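Local structure of formate dehydrogenase (Staphylococcus aureus, 6TTB) at residues A[83-95]-A[107-120]. The protein probably catalyses the NAD-dependent oxidation of formate to carbon dioxide. Sequence-based numbering, arbitrary orientation.
Sequences HLPDMDVIISAPF and KAPNLKLAITAGVG. With NAD (nicotinamide-adenine-dinucleotide), chain C.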
loop_
_atom_site.group_PDB
_atom_site.type_symbol
_atom_site.label_atom_id
_atom_site.label_comp_id
_atom_site.label_asym_id
_atom_site.label_seq_id
_atom_site.Cartn_x
_atom_site.Cartn_y
_atom_site.Cartn_z
ATOM N N HIS A 83 11.790 27.721 -29.918
ATOM C CA HIS A 83 12.237 26.543 -30.646
ATOM C C HIS A 83 11.123 26.081 -31.584
ATOM O O HIS A 83 11.344 25.373 -32.593
ATOM C CB HIS A 83 12.730 25.478 -29.669
ATOM C CG HIS A 83 14.108 25.753 -29.151
ATOM N ND1 HIS A 83 15.252 25.594 -29.953
ATOM C CD2 HIS A 83 14.553 26.178 -27.937
ATOM C CE1 HIS A 83 16.327 25.934 -29.260
ATOM N NE2 HIS A 83 15.922 26.300 -28.019
ATOM N N LEU A 84 9.934 26.569 -31.277
ATOM C CA LEU A 84 8.761 26.276 -32.041
ATOM C C LEU A 84 9.010 26.510 -33.548
ATOM O O LEU A 84 8.429 25.799 -34.397
ATOM C CB LEU A 84 7.737 27.246 -31.480
ATOM C CG LEU A 84 6.582 26.625 -30.710
ATOM C CD1 LEU A 84 6.883 25.193 -30.268
ATOM C CD2 LEU A 84 6.169 27.501 -29.572
ATOM N N PRO A 85 9.731 27.618 -33.954
ATOM C CA PRO A 85 9.957 27.916 -35.376
ATOM C C PRO A 85 10.680 26.834 -36.139
ATOM O O PRO A 85 10.667 26.853 -37.377
ATOM C CB PRO A 85 10.822 29.178 -35.371
ATOM C CG PRO A 85 10.374 29.873 -34.108
ATOM C CD PRO A 85 10.140 28.756 -33.097
ATOM N N ASP A 86 11.343 25.907 -35.413
ATOM C CA ASP A 86 12.298 25.046 -36.091
ATOM C C ASP A 86 12.356 23.646 -35.490
ATOM O O ASP A 86 12.816 22.719 -36.131
ATOM C CB ASP A 86 13.650 25.719 -36.316
ATOM C CG ASP A 86 14.105 26.591 -35.155
ATOM O OD1 ASP A 86 13.377 26.614 -34.127
ATOM O OD2 ASP A 86 15.222 27.194 -35.258
ATOM N N MET A 87 11.772 23.448 -34.337
ATOM C CA MET A 87 11.802 22.087 -33.850
ATOM C C MET A 87 11.166 21.138 -34.877
ATOM O O MET A 87 10.127 21.435 -35.450
ATOM C CB MET A 87 11.122 21.977 -32.496
ATOM C CG MET A 87 9.666 22.133 -32.544
ATOM S SD MET A 87 8.945 22.083 -30.852
ATOM C CE MET A 87 7.274 21.688 -31.347
ATOM N N ASP A 88 11.831 20.000 -35.118
ATOM C CA ASP A 88 11.353 18.960 -36.034
ATOM C C ASP A 88 10.550 17.916 -35.248
ATOM O O ASP A 88 9.633 17.284 -35.774
ATOM C CB ASP A 88 12.527 18.233 -36.669
ATOM C CG ASP A 88 13.121 18.967 -37.846
ATOM O OD1 ASP A 88 14.033 19.833 -37.630
ATOM O OD2 ASP A 88 12.714 18.650 -38.953
ATOM N N VAL A 89 10.928 17.733 -33.985
ATOM C CA VAL A 89 10.371 16.686 -33.146
ATOM C C VAL A 89 10.399 17.182 -31.710
ATOM O O VAL A 89 11.440 17.659 -31.219
ATOM C CB VAL A 89 11.176 15.370 -33.252
ATOM C CG1 VAL A 89 10.690 14.376 -32.220
ATOM C CG2 VAL A 89 11.163 14.762 -34.658
ATOM N N ILE A 90 9.257 17.077 -31.035
ATOM C CA ILE A 90 9.219 17.426 -29.632
ATOM C C ILE A 90 9.105 16.129 -28.812
ATOM O O ILE A 90 8.533 15.105 -29.282
ATOM C CB ILE A 90 8.053 18.371 -29.356
ATOM C CG1 ILE A 90 8.017 18.826 -27.894
ATOM C CG2 ILE A 90 6.718 17.741 -29.807
ATOM C CD1 ILE A 90 9.048 19.902 -27.559
ATOM N N ILE A 91 9.676 16.179 -27.591
ATOM C CA ILE A 91 9.679 15.010 -26.740
ATOM C C ILE A 91 9.413 15.415 -25.294
ATOM O O ILE A 91 10.061 16.320 -24.777
ATOM C CB ILE A 91 11.002 14.245 -26.892
ATOM C CG1 ILE A 91 11.169 13.697 -28.328
ATOM C CG2 ILE A 91 11.001 13.120 -25.911
ATOM C CD1 ILE A 91 12.561 13.044 -28.631
ATOM N N SER A 92 8.494 14.712 -24.638
ATOM C CA SER A 92 8.322 14.885 -23.194
ATOM C C SER A 92 7.600 13.679 -22.591
ATOM O O SER A 92 7.102 12.831 -23.328
ATOM C CB SER A 92 7.570 16.146 -22.864
ATOM O OG SER A 92 6.218 15.984 -23.217
ATOM N N ALA A 93 7.533 13.649 -21.242
ATOM C CA ALA A 93 6.871 12.592 -20.503
ATOM C C ALA A 93 5.583 13.124 -19.899
ATOM O O ALA A 93 5.477 14.303 -19.561
ATOM C CB ALA A 93 7.789 12.111 -19.439
ATOM N N PRO A 94 4.582 12.270 -19.672
ATOM C CA PRO A 94 3.311 12.722 -19.112
ATOM C C PRO A 94 3.477 13.262 -17.684
ATOM O O PRO A 94 2.691 14.114 -17.221
ATOM C CB PRO A 94 2.387 11.485 -19.076
ATOM C CG PRO A 94 3.206 10.349 -19.764
ATOM C CD PRO A 94 4.638 10.831 -19.913
ATOM N N PHE A 95 4.529 12.759 -17.002
ATOM C CA PHE A 95 4.859 13.146 -15.654
ATOM C C PHE A 95 5.270 14.620 -15.606
ATOM O O PHE A 95 5.286 15.237 -14.545
ATOM C CB PHE A 95 5.927 12.211 -15.115
ATOM C CG PHE A 95 5.872 10.806 -15.644
ATOM C CD1 PHE A 95 4.819 9.936 -15.307
ATOM C CD2 PHE A 95 6.935 10.295 -16.389
ATOM C CE1 PHE A 95 4.826 8.612 -15.748
ATOM C CE2 PHE A 95 6.910 8.984 -16.863
ATOM C CZ PHE A 95 5.864 8.151 -16.531
ATOM N N LYS A 107 2.478 27.622 -34.545
ATOM C CA LYS A 107 3.805 28.235 -34.509
ATOM C C LYS A 107 4.930 27.274 -34.944
ATOM O O LYS A 107 6.068 27.711 -35.096
ATOM C CB LYS A 107 4.129 28.708 -33.087
ATOM C CG LYS A 107 4.221 30.217 -32.886
ATOM C CD LYS A 107 2.965 30.855 -32.277
ATOM C CE LYS A 107 3.233 31.967 -31.270
ATOM N NZ LYS A 107 3.507 31.446 -29.899
ATOM N N ALA A 108 4.639 25.971 -35.096
ATOM C CA ALA A 108 5.718 25.015 -35.353
ATOM C C ALA A 108 5.591 24.401 -36.757
ATOM O O ALA A 108 5.329 23.212 -36.933
ATOM C CB ALA A 108 5.768 23.966 -34.287
ATOM N N PRO A 109 5.963 25.161 -37.797
ATOM C CA PRO A 109 5.904 24.678 -39.156
ATOM C C PRO A 109 6.918 23.600 -39.468
ATOM O O PRO A 109 7.022 23.139 -40.609
ATOM C CB PRO A 109 6.279 25.965 -39.946
ATOM C CG PRO A 109 7.182 26.753 -39.025
ATOM C CD PRO A 109 6.508 26.525 -37.701
ATOM N N ASN A 110 7.728 23.215 -38.496
ATOM C CA ASN A 110 8.707 22.196 -38.870
ATOM C C ASN A 110 8.378 20.842 -38.243
ATOM O O ASN A 110 9.032 19.839 -38.517
ATOM C CB ASN A 110 10.135 22.685 -38.665
ATOM C CG ASN A 110 10.475 23.741 -39.680
ATOM O OD1 ASN A 110 11.074 23.439 -40.715
ATOM N ND2 ASN A 110 9.952 24.941 -39.467
ATOM N N LEU A 111 7.353 20.835 -37.423
ATOM C CA LEU A 111 7.227 19.804 -36.424
ATOM C C LEU A 111 6.463 18.620 -37.037
ATOM O O LEU A 111 5.503 18.781 -37.759
ATOM C CB LEU A 111 6.471 20.424 -35.262
ATOM C CG LEU A 111 5.842 19.433 -34.312
ATOM C CD1 LEU A 111 6.914 18.761 -33.482
ATOM C CD2 LEU A 111 4.845 20.133 -33.438
ATOM N N LYS A 112 6.939 17.435 -36.798
ATOM C CA LYS A 112 6.484 16.332 -37.592
ATOM C C LYS A 112 6.116 15.222 -36.639
ATOM O O LYS A 112 5.201 14.431 -36.918
ATOM C CB LYS A 112 7.578 15.942 -38.587
ATOM C CG LYS A 112 7.918 16.990 -39.661
ATOM C CD LYS A 112 9.030 16.501 -40.631
ATOM C CE LYS A 112 10.468 16.886 -40.244
ATOM N NZ LYS A 112 10.717 18.335 -40.482
ATOM N N LEU A 113 6.758 15.247 -35.447
ATOM C CA LEU A 113 6.660 14.106 -34.527
ATOM C C LEU A 113 6.686 14.582 -33.080
ATOM O O LEU A 113 7.617 15.274 -32.620
ATOM C CB LEU A 113 7.755 13.065 -34.826
ATOM C CG LEU A 113 7.579 11.703 -34.138
ATOM C CD1 LEU A 113 6.176 11.170 -34.239
ATOM C CD2 LEU A 113 8.634 10.633 -34.603
ATOM N N ALA A 114 5.609 14.251 -32.386
ATOM C CA ALA A 114 5.550 14.490 -30.957
ATOM C C ALA A 114 5.634 13.155 -30.230
ATOM O O ALA A 114 4.712 12.337 -30.276
ATOM C CB ALA A 114 4.279 15.221 -30.620
ATOM N N ILE A 115 6.771 12.920 -29.591
ATOM C CA ILE A 115 6.941 11.658 -28.884
ATOM C C ILE A 115 6.604 11.894 -27.423
ATOM O O ILE A 115 7.109 12.860 -26.826
ATOM C CB ILE A 115 8.385 11.174 -29.026
ATOM C CG1 ILE A 115 8.874 11.186 -30.475
ATOM C CG2 ILE A 115 8.560 9.817 -28.379
ATOM C CD1 ILE A 115 10.287 10.766 -30.524
ATOM N N THR A 116 5.774 11.009 -26.876
ATOM C CA THR A 116 5.518 10.944 -25.461
ATOM C C THR A 116 6.511 9.960 -24.801
ATOM O O THR A 116 6.326 8.740 -24.842
ATOM C CB THR A 116 4.083 10.444 -25.212
ATOM O OG1 THR A 116 3.046 11.245 -25.825
ATOM C CG2 THR A 116 3.802 10.220 -23.756
ATOM N N ALA A 117 7.515 10.488 -24.090
ATOM C CA ALA A 117 8.395 9.604 -23.347
ATOM C C ALA A 117 7.621 8.943 -22.218
ATOM O O ALA A 117 7.769 9.302 -21.084
ATOM C CB ALA A 117 9.631 10.329 -22.824
ATOM N N GLY A 118 6.920 7.894 -22.536
ATOM C CA GLY A 118 6.102 7.200 -21.592
ATOM C C GLY A 118 4.812 6.791 -22.283
ATOM O O GLY A 118 4.807 6.588 -23.520
ATOM N N VAL A 119 3.724 6.781 -21.505
ATOM C CA VAL A 119 2.409 6.581 -22.044
ATOM C C VAL A 119 1.444 7.674 -21.535
ATOM O O VAL A 119 1.271 7.880 -20.331
ATOM C CB VAL A 119 1.963 5.147 -21.702
ATOM C CG1 VAL A 119 0.453 4.998 -21.691
ATOM C CG2 VAL A 119 2.577 4.190 -22.713
ATOM N N GLY A 120 0.753 8.323 -22.461
ATOM C CA GLY A 120 -0.276 9.269 -22.112
ATOM C C GLY A 120 -0.018 10.593 -22.805
ATOM O O GLY A 120 0.915 11.323 -22.443
HETATM P PA NAD C . -5.414 -0.722 -22.308
HETATM O O1A NAD C . -5.826 -0.180 -23.634
HETATM O O2A NAD C . -4.739 -2.074 -22.174
HETATM O O5B NAD C . -6.625 -0.596 -21.253
HETATM C C5B NAD C . -7.786 0.215 -21.528
HETATM C C4B NAD C . -8.979 -0.701 -21.635
HETATM O O4B NAD C . -10.116 0.013 -21.115
HETATM C C3B NAD C . -9.341 -1.159 -23.069
HETATM O O3B NAD C . -9.063 -2.525 -23.377
HETATM C C2B NAD C . -10.833 -0.844 -23.230
HETATM O O2B NAD C . -11.600 -1.963 -23.626
HETATM C C1B NAD C . -11.263 -0.267 -21.874
HETATM N N9A NAD C . -12.096 0.934 -22.002
HETATM C C8A NAD C . -12.288 1.691 -23.150
HETATM N N7A NAD C . -13.214 2.613 -23.019
HETATM C C5A NAD C . -13.743 2.401 -21.747
HETATM C C6A NAD C . -14.807 3.011 -21.020
HETATM N N6A NAD C . -15.608 3.942 -21.504
HETATM N N1A NAD C . -15.110 2.488 -19.805
HETATM C C2A NAD C . -14.335 1.505 -19.320
HETATM N N3A NAD C . -13.294 0.888 -19.886
HETATM C C4A NAD C . -13.046 1.372 -21.108
HETATM O O3 NAD C . -4.461 0.326 -21.663
HETATM P PN NAD C . -3.588 0.021 -20.405
HETATM O O1N NAD C . -2.205 -0.280 -20.920
HETATM O O2N NAD C . -4.284 -0.997 -19.548
HETATM O O5D NAD C . -3.622 1.470 -19.682
HETATM C C5D NAD C . -4.630 1.731 -18.657
HETATM C C4D NAD C . -4.632 3.200 -18.412
HETATM O O4D NAD C . -3.576 3.494 -17.466
HETATM C C3D NAD C . -4.352 4.018 -19.696
HETATM O O3D NAD C . -5.481 4.759 -20.131
HETATM C C2D NAD C . -3.133 4.877 -19.349
HETATM O O2D NAD C . -3.256 6.267 -19.622
HETATM C C1D NAD C . -2.904 4.669 -17.863
HETATM N N1N NAD C . -1.462 4.521 -17.614
HETATM C C2N NAD C . -0.820 5.380 -16.669
HETATM C C3N NAD C . 0.563 5.256 -16.411
HETATM C C7N NAD C . 1.192 5.955 -15.204
HETATM O O7N NAD C . 2.390 6.232 -15.240
HETATM N N7N NAD C . 0.425 6.223 -14.128
HETATM C C4N NAD C . 1.337 4.416 -17.294
HETATM C C5N NAD C . 0.688 3.600 -18.246
HETATM C C6N NAD C . -0.709 3.691 -18.408
#
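Ile91 and Ile115 turn the same way out of their strands: in both, CG1 stands beside the backbone N (chi1 -64° and -50°) and the chain runs on extended, a match that lays the two branches side by side, CD1 of Ile91 3.7 Å from CD1 of Ile115. Val89 and Leu113 continue this face of the sheet, CG2 of Val89 resting on CB of Leu113, and helix 330-348 covers it with Phe347, Ile343 and Leu344. On the opposite face, Ile90 sends CG1 anti to its N (chi1 -177°), which leaves the CG2 branch to meet CB of Ala114 at 3.6 Å.

The backbones of strands 89-92 and 113-116 run parallel. Ile90 is gripped twice, its N donating to O of Leu113 at 2.9 Å and its O receiving N of Ile115; N of Ser92 then reaches O of Ile115. Before the strands, Met87 lies beside Leu111 and sets CE 3.6 Å from both CD1 and CD2 of that leucine. The Lys112 chain bends near its end, and NZ forms a salt bridge with OD2 of Asp88, coming from the anti side and somewhat out of the carboxylate plane; it also bonds O of Asn110 at 3.0 Å. OD1 of Asp88 is held by N of Lys34.

Past the strands, Pro94 packs its ring against the backbone of Val119 and Gly120, while its CD lies over one face of the Phe95 ring. That ring points its edge at O7N of NAD, and CG1 of Val119 packs against the nicotinamide.

Helix 102-106 joins these neighbouring strands in a beta-alpha-beta unit of a five-stranded parallel sheet, separate from the seven-stranded one of the NAD-binding domain. The chemistry implies a largely aliphatic strand pair joined by backbone bonds, with an ion pair and a Met-Leu contact before it and loops lining the nicotinamide pocket after it.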